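Local coordinates for protein beta-glucuronidase (uncultured Clostridium sp., PDB 6U7J) that hydrolyses beta-glucuronides and, as a gut microbial enzyme, probably reactivates estrogens by removing their glucuronic acid, at residues W28-F40 / D67-R81. Numbering follows the deposited sequence.
Sequences WKFKRDNYYKQGF and DQELRDHVGWVWYER
Lys29 to Arg32 run antiparallel to Val77 to Glu80, with Lys29–Glu80 and Lys31–Trp78 as hydrogen-bonded pairs, and Asp33 N extends the pairing to Trp76 O at 3.1 Å. On the face that carries Phe30 and Tyr79, the Phe30 ring stands on edge over the centre of the Tyr79 ring in a T-shaped stack, planes 89° apart. Phe30 CG lies anti to the backbone N (chi1 175°), which also brings the far end of the ring against Val77 and Leu70 CD1. Arg32 passes over the His73 ring with its CB and sends NH2 to Glu69 OE2, a long salt bridge of 3.6 Å. At the other end of the strands, Arg81 lays CG over the six-membered ring of Trp28, a CH-pi contact 3.5 Å from the ring centroid.

On the opposite face, Phe40 from the short helix turns its edge onto the Trp76 face, CE2 lying 3.6 Å above that plane, while the Trp78 edge comes over one face of Phe40 in an offset T-shaped pair. Close by, Asp33 OD1 takes Gly39 N at 2.8 Å, from above the carboxylate plane, and a weak bond from Trp78 NE1. Asp33 OD2 receives two waters: one also bonds Trp78 NE1 and Phe40 N, the other Trp76 N and Lys37 N.

Neighbouring strands 53-57 and 135-144 continue this antiparallel sheet of the family 2 sugar-binding domain. Asp33 is buried, and this dense set of N-H and water donors would be expected to stabilise its negative charge while tying the helix start to the beginning of strand 76-81.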
ATOM      1  N   TRP B  28     -15.899  -2.453  31.249  1.00 29.89           N
ATOM      2  CA  TRP B  28     -17.191  -2.038  31.780  1.00 26.12           C
ATOM      3  C   TRP B  28     -18.313  -2.602  30.918  1.00 31.50           C
ATOM      4  O   TRP B  28     -18.094  -3.057  29.791  1.00 31.66           O
ATOM      5  CB  TRP B  28     -17.322  -0.509  31.800  1.00 29.25           C
ATOM      6  CG  TRP B  28     -16.372   0.247  32.687  1.00 29.53           C
ATOM      7  CD1 TRP B  28     -15.039   0.013  32.871  1.00 29.81           C
ATOM      8  CD2 TRP B  28     -16.700   1.385  33.495  1.00 27.19           C
ATOM      9  NE1 TRP B  28     -14.516   0.943  33.751  1.00 30.85           N
ATOM     10  CE2 TRP B  28     -15.516   1.795  34.143  1.00 26.84           C
ATOM     11  CE3 TRP B  28     -17.884   2.097  33.729  1.00 26.21           C
ATOM     12  CZ2 TRP B  28     -15.480   2.879  35.019  1.00 29.49           C
ATOM     13  CZ3 TRP B  28     -17.847   3.171  34.589  1.00 33.55           C
ATOM     14  CH2 TRP B  28     -16.648   3.557  35.225  1.00 31.62           C
ATOM     15  N   LYS B  29     -19.536  -2.522  31.436  1.00 28.31           N
ATOM     16  CA  LYS B  29     -20.715  -2.818  30.632  1.00 30.90           C
ATOM     17  C   LYS B  29     -21.196  -1.539  29.962  1.00 32.40           C
ATOM     18  O   LYS B  29     -20.993  -0.438  30.477  1.00 30.53           O
ATOM     19  CB  LYS B  29     -21.832  -3.428  31.482  1.00 30.16           C
ATOM     20  CG  LYS B  29     -21.446  -4.752  32.132  1.00 31.21           C
ATOM     21  CD  LYS B  29     -21.046  -5.749  31.046  1.00 41.93           C
ATOM     22  CE  LYS B  29     -20.575  -7.089  31.605  1.00 41.16           C
ATOM     23  NZ  LYS B  29     -20.512  -8.140  30.533  1.00 46.57           N
ATOM     24  N   PHE B  30     -21.852  -1.696  28.813  1.00 30.30           N
ATOM     25  CA  PHE B  30     -22.086  -0.566  27.927  1.00 29.90           C
ATOM     26  C   PHE B  30     -23.332  -0.804  27.092  1.00 31.79           C
ATOM     27  O   PHE B  30     -23.581  -1.918  26.628  1.00 31.82           O
ATOM     28  CB  PHE B  30     -20.855  -0.362  27.032  1.00 28.53           C
ATOM     29  CG  PHE B  30     -20.992   0.705  25.978  1.00 28.69           C
ATOM     30  CD1 PHE B  30     -21.697   0.468  24.798  1.00 23.66           C
ATOM     31  CD2 PHE B  30     -20.312   1.919  26.127  1.00 28.40           C
ATOM     32  CE1 PHE B  30     -21.779   1.449  23.814  1.00 29.48           C
ATOM     33  CE2 PHE B  30     -20.377   2.893  25.144  1.00 27.31           C
ATOM     34  CZ  PHE B  30     -21.109   2.661  23.982  1.00 29.81           C
ATOM     35  N   LYS B  31     -24.073   0.273  26.862  1.00 31.08           N
ATOM     36  CA  LYS B  31     -25.248   0.255  26.014  1.00 33.11           C
ATOM     37  C   LYS B  31     -25.450   1.663  25.478  1.00 34.84           C
ATOM     38  O   LYS B  31     -25.231   2.640  26.200  1.00 33.29           O
ATOM     39  CB  LYS B  31     -26.488  -0.204  26.799  1.00 36.05           C
ATOM     40  CG  LYS B  31     -27.738  -0.326  25.958  1.00 45.13           C
ATOM     41  CD  LYS B  31     -28.787  -1.225  26.628  1.00 44.64           C
ATOM     42  CE  LYS B  31     -29.386  -0.571  27.839  1.00 37.11           C
ATOM     43  NZ  LYS B  31     -30.537  -1.382  28.351  1.00 47.30           N
ATOM     44  N   ARG B  32     -25.878   1.770  24.227  1.00 29.26           N
ATOM     45  CA  ARG B  32     -26.217   3.071  23.676  1.00 31.70           C
ATOM     46  C   ARG B  32     -27.720   3.304  23.721  1.00 32.94           C
ATOM     47  O   ARG B  32     -28.516   2.367  23.784  1.00 32.28           O
ATOM     48  CB  ARG B  32     -25.701   3.190  22.239  1.00 32.43           C
ATOM     49  CG  ARG B  32     -26.519   2.492  21.226  1.00 35.79           C
ATOM     50  CD  ARG B  32     -26.171   2.984  19.821  1.00 38.76           C
ATOM     51  NE  ARG B  32     -26.490   1.947  18.851  1.00 43.81           N
ATOM     52  CZ  ARG B  32     -27.597   1.913  18.117  1.00 48.07           C
ATOM     53  NH1 ARG B  32     -28.491   2.883  18.224  1.00 43.82           N
ATOM     54  NH2 ARG B  32     -27.796   0.911  17.260  1.00 47.30           N
ATOM     55  N   ASP B  33     -28.102   4.579  23.698  1.00 33.83           N
ATOM     56  CA  ASP B  33     -29.501   4.943  23.492  1.00 32.12           C
ATOM     57  C   ASP B  33     -29.971   4.509  22.107  1.00 34.71           C
ATOM     58  O   ASP B  33     -29.258   4.685  21.112  1.00 33.29           O
ATOM     59  CB  ASP B  33     -29.685   6.457  23.616  1.00 34.29           C
ATOM     60  CG  ASP B  33     -29.822   6.933  25.063  1.00 35.09           C
ATOM     61  OD1 ASP B  33     -29.985   6.087  25.975  1.00 34.95           O
ATOM     62  OD2 ASP B  33     -29.769   8.168  25.276  1.00 33.88           O
ATOM     63  N   ASN B  34     -31.195   3.966  22.035  1.00 32.33           N
ATOM     64  CA  ASN B  34     -31.827   3.683  20.747  1.00 36.33           C
ATOM     65  C   ASN B  34     -32.674   4.844  20.238  1.00 32.16           C
ATOM     66  O   ASN B  34     -33.046   4.848  19.070  1.00 34.85           O
ATOM     67  CB  ASN B  34     -32.692   2.412  20.818  1.00 35.48           C
ATOM     68  CG  ASN B  34     -31.892   1.179  21.232  1.00 41.61           C
ATOM     69  OD1 ASN B  34     -32.104   0.619  22.305  1.00 44.19           O
ATOM     70  ND2 ASN B  34     -30.956   0.762  20.386  1.00 44.67           N
ATOM     71  N   TYR B  35     -32.990   5.822  21.077  1.00 34.54           N
ATOM     72  CA  TYR B  35     -33.540   7.085  20.605  1.00 35.79           C
ATOM     73  C   TYR B  35     -33.005   8.163  21.532  1.00 35.20           C
ATOM     74  O   TYR B  35     -32.430   7.865  22.581  1.00 36.17           O
ATOM     75  CB  TYR B  35     -35.081   7.066  20.547  1.00 36.86           C
ATOM     76  CG  TYR B  35     -35.751   6.805  21.884  1.00 35.87           C
ATOM     77  CD1 TYR B  35     -35.965   7.837  22.791  1.00 36.37           C
ATOM     78  CD2 TYR B  35     -36.170   5.529  22.236  1.00 36.04           C
ATOM     79  CE1 TYR B  35     -36.581   7.606  24.010  1.00 39.25           C
ATOM     80  CE2 TYR B  35     -36.785   5.286  23.464  1.00 33.42           C
ATOM     81  CZ  TYR B  35     -36.991   6.329  24.339  1.00 36.70           C
ATOM     82  OH  TYR B  35     -37.589   6.095  25.564  1.00 43.51           O
ATOM     83  N   TYR B  36     -33.183   9.422  21.137  1.00 32.81           N
ATOM     84  CA  TYR B  36     -32.591  10.523  21.890  1.00 35.61           C
ATOM     85  C   TYR B  36     -33.049  10.503  23.347  1.00 37.14           C
ATOM     86  O   TYR B  36     -34.250  10.557  23.634  1.00 37.34           O
ATOM     87  CB  TYR B  36     -32.946  11.856  21.240  1.00 35.37           C
ATOM     88  CG  TYR B  36     -32.244  13.027  21.882  1.00 36.98           C
ATOM     89  CD1 TYR B  36     -30.869  13.005  22.087  1.00 35.62           C
ATOM     90  CD2 TYR B  36     -32.952  14.152  22.290  1.00 37.43           C
ATOM     91  CE1 TYR B  36     -30.212  14.080  22.683  1.00 39.61           C
ATOM     92  CE2 TYR B  36     -32.303  15.236  22.891  1.00 40.69           C
ATOM     93  CZ  TYR B  36     -30.934  15.191  23.088  1.00 44.46           C
ATOM     94  OH  TYR B  36     -30.284  16.260  23.686  1.00 41.41           O
ATOM     95  N   LYS B  37     -32.077  10.390  24.258  1.00 35.78           N
ATOM     96  CA  LYS B  37     -32.256  10.443  25.709  1.00 38.03           C
ATOM     97  C   LYS B  37     -33.064   9.265  26.271  1.00 36.45           C
ATOM     98  O   LYS B  37     -33.610   9.367  27.374  1.00 37.81           O
ATOM     99  CB  LYS B  37     -32.880  11.780  26.135  1.00 38.44           C
ATOM    100  CG  LYS B  37     -31.907  12.963  26.013  1.00 37.52           C
ATOM    101  CD  LYS B  37     -32.429  14.217  26.713  1.00 44.23           C
ATOM    102  CE  LYS B  37     -33.784  14.637  26.146  1.00 51.81           C
ATOM    103  NZ  LYS B  37     -34.531  15.588  27.029  1.00 63.82           N
ATOM    104  N   GLN B  38     -33.107   8.127  25.564  1.00 35.19           N
ATOM    105  CA  GLN B  38     -33.861   6.970  26.041  1.00 34.34           C
ATOM    106  C   GLN B  38     -33.470   6.582  27.461  1.00 39.57           C
ATOM    107  O   GLN B  38     -34.336   6.335  28.307  1.00 39.85           O
ATOM    108  CB  GLN B  38     -33.661   5.779  25.109  1.00 35.46           C
ATOM    109  CG  GLN B  38     -34.297   4.500  25.653  1.00 36.93           C
ATOM    110  CD  GLN B  38     -34.160   3.337  24.696  1.00 39.16           C
ATOM    111  OE1 GLN B  38     -33.250   3.307  23.865  1.00 37.22           O
ATOM    112  NE2 GLN B  38     -35.071   2.377  24.795  1.00 36.93           N
ATOM    113  N   GLY B  39     -32.163   6.533  27.745  1.00 39.33           N
ATOM    114  CA  GLY B  39     -31.716   6.139  29.075  1.00 34.68           C
ATOM    115  C   GLY B  39     -32.261   7.029  30.181  1.00 38.39           C
ATOM    116  O   GLY B  39     -32.630   6.544  31.256  1.00 34.32           O
ATOM    117  N   PHE B  40     -32.289   8.343  29.948  1.00 41.10           N
ATOM    118  CA  PHE B  40     -32.836   9.252  30.950  1.00 39.98           C
ATOM    119  C   PHE B  40     -34.342   9.077  31.064  1.00 41.01           C
ATOM    120  O   PHE B  40     -34.893   9.071  32.173  1.00 44.10           O
ATOM    121  CB  PHE B  40     -32.510  10.709  30.604  1.00 36.07           C
ATOM    122  CG  PHE B  40     -31.042  11.021  30.563  1.00 33.07           C
ATOM    123  CD1 PHE B  40     -30.223  10.725  31.632  1.00 33.52           C
ATOM    124  CD2 PHE B  40     -30.485  11.620  29.442  1.00 30.68           C
ATOM    125  CE1 PHE B  40     -28.862  11.013  31.587  1.00 34.30           C
ATOM    126  CE2 PHE B  40     -29.128  11.915  29.387  1.00 31.47           C
ATOM    127  CZ  PHE B  40     -28.312  11.609  30.460  1.00 29.83           C
ATOM    128  N   ASP B  67     -19.913  -2.325  14.323  1.00 29.07           N
ATOM    129  CA  ASP B  67     -21.245  -1.792  14.095  1.00 36.26           C
ATOM    130  C   ASP B  67     -21.172  -0.329  13.671  1.00 35.28           C
ATOM    131  O   ASP B  67     -20.711   0.519  14.440  1.00 30.43           O
ATOM    132  CB  ASP B  67     -22.064  -1.929  15.377  1.00 35.76           C
ATOM    133  CG  ASP B  67     -23.417  -1.336  15.236  1.00 42.20           C
ATOM    134  OD1 ASP B  67     -24.013  -1.491  14.146  1.00 50.59           O
ATOM    135  OD2 ASP B  67     -23.872  -0.700  16.200  1.00 46.96           O
ATOM    136  N   GLN B  68     -21.652  -0.029  12.465  1.00 33.53           N
ATOM    137  CA  GLN B  68     -21.620   1.354  11.993  1.00 34.17           C
ATOM    138  C   GLN B  68     -22.511   2.272  12.838  1.00 34.41           C
ATOM    139  O   GLN B  68     -22.166   3.441  13.065  1.00 29.22           O
ATOM    140  CB  GLN B  68     -22.029   1.386  10.521  1.00 34.88           C
ATOM    141  CG  GLN B  68     -22.288   2.763   9.949  1.00 39.06           C
ATOM    142  CD  GLN B  68     -23.750   3.166  10.057  1.00 46.46           C
ATOM    143  OE1 GLN B  68     -24.646   2.328   9.900  1.00 47.69           O
ATOM    144  NE2 GLN B  68     -24.000   4.453  10.340  1.00 38.75           N
ATOM    145  N   GLU B  69     -23.646   1.768  13.325  1.00 31.74           N
ATOM    146  CA  GLU B  69     -24.551   2.620  14.090  1.00 34.28           C
ATOM    147  C   GLU B  69     -23.920   3.100  15.388  1.00 32.15           C
ATOM    148  O   GLU B  69     -24.165   4.234  15.817  1.00 33.30           O
ATOM    149  CB  GLU B  69     -25.858   1.888  14.375  1.00 39.33           C
ATOM    150  CG  GLU B  69     -26.773   1.844  13.176  1.00 41.24           C
ATOM    151  CD  GLU B  69     -27.575   0.572  13.116  1.00 60.11           C
ATOM    152  OE1 GLU B  69     -27.140  -0.371  12.406  1.00 69.33           O
ATOM    153  OE2 GLU B  69     -28.637   0.520  13.777  1.00 59.63           O
ATOM    154  N   LEU B  70     -23.110   2.266  16.032  1.00 30.68           N
ATOM    155  CA  LEU B  70     -22.413   2.731  17.223  1.00 30.98           C
ATOM    156  C   LEU B  70     -21.281   3.702  16.858  1.00 34.19           C
ATOM    157  O   LEU B  70     -21.110   4.738  17.512  1.00 29.06           O
ATOM    158  CB  LEU B  70     -21.896   1.539  18.025  1.00 29.21           C
ATOM    159  CG  LEU B  70     -21.200   1.933  19.333  1.00 31.34           C
ATOM    160  CD1 LEU B  70     -22.137   2.742  20.218  1.00 27.93           C
ATOM    161  CD2 LEU B  70     -20.665   0.714  20.077  1.00 26.99           C
ATOM    162  N   ARG B  71     -20.521   3.408  15.796  1.00 30.79           N
ATOM    163  CA  ARG B  71     -19.471   4.334  15.363  1.00 29.18           C
ATOM    164  C   ARG B  71     -20.027   5.733  15.102  1.00 27.62           C
ATOM    165  O   ARG B  71     -19.434   6.731  15.532  1.00 29.89           O
ATOM    166  CB  ARG B  71     -18.767   3.795  14.112  1.00 27.42           C
ATOM    167  CG  ARG B  71     -17.567   4.660  13.627  1.00 27.63           C
ATOM    168  CD  ARG B  71     -17.173   4.331  12.147  1.00 28.24           C
ATOM    169  NE  ARG B  71     -18.218   4.733  11.203  1.00 30.55           N
ATOM    170  CZ  ARG B  71     -18.399   4.240   9.969  1.00 29.70           C
ATOM    171  NH1 ARG B  71     -17.597   3.300   9.474  1.00 25.10           N
ATOM    172  NH2 ARG B  71     -19.402   4.700   9.223  1.00 24.13           N
ATOM    173  N   ASP B  72     -21.181   5.828  14.443  1.00 28.20           N
ATOM    174  CA  ASP B  72     -21.767   7.096  14.027  1.00 25.93           C
ATOM    175  C   ASP B  72     -22.828   7.625  15.000  1.00 30.35           C
ATOM    176  O   ASP B  72     -23.580   8.534  14.641  1.00 31.16           O
ATOM    177  CB  ASP B  72     -22.390   6.947  12.641  1.00 30.80           C
ATOM    178  CG  ASP B  72     -21.372   6.524  11.574  1.00 34.37           C
ATOM    179  OD1 ASP B  72     -20.142   6.688  11.782  1.00 28.75           O
ATOM    180  OD2 ASP B  72     -21.821   6.035  10.518  1.00 36.58           O
ATOM    181  N   HIS B  73     -22.900   7.080  16.211  1.00 29.45           N
ATOM    182  CA  HIS B  73     -23.958   7.420  17.165  1.00 28.99           C
ATOM    183  C   HIS B  73     -23.975   8.915  17.506  1.00 29.53           C
ATOM    184  O   HIS B  73     -22.934   9.528  17.759  1.00 28.58           O
ATOM    185  CB  HIS B  73     -23.768   6.583  18.432  1.00 28.19           C
ATOM    186  CG  HIS B  73     -24.762   6.864  19.520  1.00 33.37           C
ATOM    187  ND1 HIS B  73     -26.080   6.469  19.449  1.00 32.67           N
ATOM    188  CD2 HIS B  73     -24.617   7.471  20.724  1.00 33.60           C
ATOM    189  CE1 HIS B  73     -26.708   6.831  20.557  1.00 33.44           C
ATOM    190  NE2 HIS B  73     -25.842   7.443  21.347  1.00 32.40           N
ATOM    191  N   VAL B  74     -25.169   9.504  17.497  1.00 28.53           N
ATOM    192  CA  VAL B  74     -25.381  10.869  17.965  1.00 29.91           C
ATOM    193  C   VAL B  74     -26.233  10.814  19.229  1.00 31.41           C
ATOM    194  O   VAL B  74     -27.352  10.289  19.210  1.00 35.39           O
ATOM    195  CB  VAL B  74     -26.037  11.742  16.889  1.00 28.60           C
ATOM    196  CG1 VAL B  74     -26.445  13.091  17.489  1.00 32.84           C
ATOM    197  CG2 VAL B  74     -25.066  11.955  15.716  1.00 29.92           C
ATOM    198  N   GLY B  75     -25.708  11.349  20.327  1.00 31.27           N
ATOM    199  CA  GLY B  75     -26.450  11.357  21.580  1.00 31.91           C
ATOM    200  C   GLY B  75     -25.715  10.767  22.773  1.00 32.48           C
ATOM    201  O   GLY B  75     -24.524  11.043  22.983  1.00 32.04           O
ATOM    202  N   TRP B  76     -26.404   9.922  23.538  1.00 30.69           N
ATOM    203  CA  TRP B  76     -25.911   9.439  24.821  1.00 30.04           C
ATOM    204  C   TRP B  76     -25.687   7.933  24.795  1.00 30.03           C
ATOM    205  O   TRP B  76     -26.415   7.186  24.135  1.00 28.83           O
ATOM    206  CB  TRP B  76     -26.890   9.775  25.959  1.00 26.85           C
ATOM    207  CG  TRP B  76     -26.981  11.249  26.223  1.00 28.75           C
ATOM    208  CD1 TRP B  76     -27.759  12.159  25.562  1.00 30.24           C
ATOM    209  CD2 TRP B  76     -26.244  11.988  27.204  1.00 25.29           C
ATOM    210  NE1 TRP B  76     -27.545  13.420  26.074  1.00 28.90           N
ATOM    211  CE2 TRP B  76     -26.623  13.337  27.084  1.00 25.22           C
ATOM    212  CE3 TRP B  76     -25.295  11.635  28.167  1.00 26.98           C
ATOM    213  CZ2 TRP B  76     -26.095  14.341  27.904  1.00 28.98           C
ATOM    214  CZ3 TRP B  76     -24.761  12.631  28.973  1.00 29.51           C
ATOM    215  CH2 TRP B  76     -25.166  13.970  28.836  1.00 29.90           C
ATOM    216  N   VAL B  77     -24.691   7.496  25.563  1.00 27.92           N
ATOM    217  CA  VAL B  77     -24.451   6.087  25.831  1.00 29.77           C
ATOM    218  C   VAL B  77     -24.297   5.913  27.337  1.00 31.56           C
ATOM    219  O   VAL B  77     -24.147   6.881  28.084  1.00 29.80           O
ATOM    220  CB  VAL B  77     -23.210   5.549  25.085  1.00 32.81           C
ATOM    221  CG1 VAL B  77     -23.363   5.777  23.579  1.00 26.73           C
ATOM    222  CG2 VAL B  77     -21.921   6.223  25.605  1.00 28.66           C
ATOM    223  N   TRP B  78     -24.300   4.651  27.767  1.00 28.84           N
ATOM    224  CA  TRP B  78     -24.361   4.296  29.177  1.00 32.80           C
ATOM    225  C   TRP B  78     -23.271   3.286  29.495  1.00 32.49           C
ATOM    226  O   TRP B  78     -23.199   2.221  28.868  1.00 31.77           O
ATOM    227  CB  TRP B  78     -25.746   3.732  29.523  1.00 30.82           C
ATOM    228  CG  TRP B  78     -26.776   4.788  29.400  1.00 33.49           C
ATOM    229  CD1 TRP B  78     -27.408   5.197  28.261  1.00 32.90           C
ATOM    230  CD2 TRP B  78     -27.260   5.624  30.453  1.00 33.08           C
ATOM    231  NE1 TRP B  78     -28.266   6.237  28.541  1.00 32.15           N
ATOM    232  CE2 TRP B  78     -28.195   6.518  29.881  1.00 33.47           C
ATOM    233  CE3 TRP B  78     -26.986   5.714  31.823  1.00 31.87           C
ATOM    234  CZ2 TRP B  78     -28.874   7.479  30.640  1.00 32.40           C
ATOM    235  CZ3 TRP B  78     -27.666   6.663  32.576  1.00 34.32           C
ATOM    236  CH2 TRP B  78     -28.603   7.530  31.981  1.00 33.54           C
ATOM    237  N   TYR B  79     -22.420   3.627  30.451  1.00 27.49           N
ATOM    238  CA  TYR B  79     -21.408   2.734  30.987  1.00 30.86           C
ATOM    239  C   TYR B  79     -21.790   2.337  32.404  1.00 29.98           C
ATOM    240  O   TYR B  79     -22.388   3.129  33.143  1.00 32.89           O
ATOM    241  CB  TYR B  79     -20.044   3.407  31.063  1.00 30.72           C
ATOM    242  CG  TYR B  79     -19.296   3.672  29.770  1.00 28.69           C
ATOM    243  CD1 TYR B  79     -18.150   2.949  29.462  1.00 28.17           C
ATOM    244  CD2 TYR B  79     -19.690   4.681  28.896  1.00 27.27           C
ATOM    245  CE1 TYR B  79     -17.430   3.194  28.308  1.00 26.42           C
ATOM    246  CE2 TYR B  79     -18.963   4.944  27.732  1.00 27.65           C
ATOM    247  CZ  TYR B  79     -17.838   4.186  27.448  1.00 27.60           C
ATOM    248  OH  TYR B  79     -17.095   4.416  26.309  1.00 28.20           O
ATOM    249  N   GLU B  80     -21.372   1.142  32.814  1.00 29.49           N
ATOM    250  CA  GLU B  80     -21.614   0.727  34.187  1.00 31.03           C
ATOM    251  C   GLU B  80     -20.552  -0.258  34.636  1.00 30.63           C
ATOM    252  O   GLU B  80     -20.118  -1.108  33.851  1.00 28.77           O
ATOM    253  CB  GLU B  80     -22.996   0.083  34.330  1.00 30.09           C
ATOM    254  CG  GLU B  80     -23.331  -0.347  35.727  1.00 31.93           C
ATOM    255  CD  GLU B  80     -24.809  -0.627  35.863  1.00 37.86           C
ATOM    256  OE1 GLU B  80     -25.552   0.317  36.209  1.00 39.23           O
ATOM    257  OE2 GLU B  80     -25.229  -1.773  35.578  1.00 39.86           O
ATOM    258  N   ARG B  81     -20.139  -0.138  35.898  1.00 25.44           N
ATOM    259  CA  ARG B  81     -19.336  -1.174  36.530  1.00 26.39           C
ATOM    260  C   ARG B  81     -19.563  -1.130  38.036  1.00 31.23           C
ATOM    261  O   ARG B  81     -20.221  -0.232  38.565  1.00 32.47           O
ATOM    262  CB  ARG B  81     -17.847  -1.030  36.185  1.00 28.66           C
ATOM    263  CG  ARG B  81     -17.145   0.138  36.858  1.00 30.13           C
ATOM    264  CD  ARG B  81     -15.641  -0.048  36.860  1.00 28.74           C
ATOM    265  NE  ARG B  81     -15.225  -0.970  37.915  1.00 37.79           N
ATOM    266  CZ  ARG B  81     -14.030  -1.548  37.987  1.00 35.96           C
ATOM    267  NH1 ARG B  81     -13.100  -1.323  37.060  1.00 36.35           N
ATOM    268  NH2 ARG B  81     -13.767  -2.365  38.986  1.00 33.02           N
TER
HETATM  269  O   HOH W   1     -30.091   8.594  27.732  1.00 26.76           O
HETATM  270  O   HOH W   2     -29.244   9.804  23.259  1.00 33.14           O
HETATM  271  O   HOH W   3     -28.553  16.121  25.390  1.00 38.40           O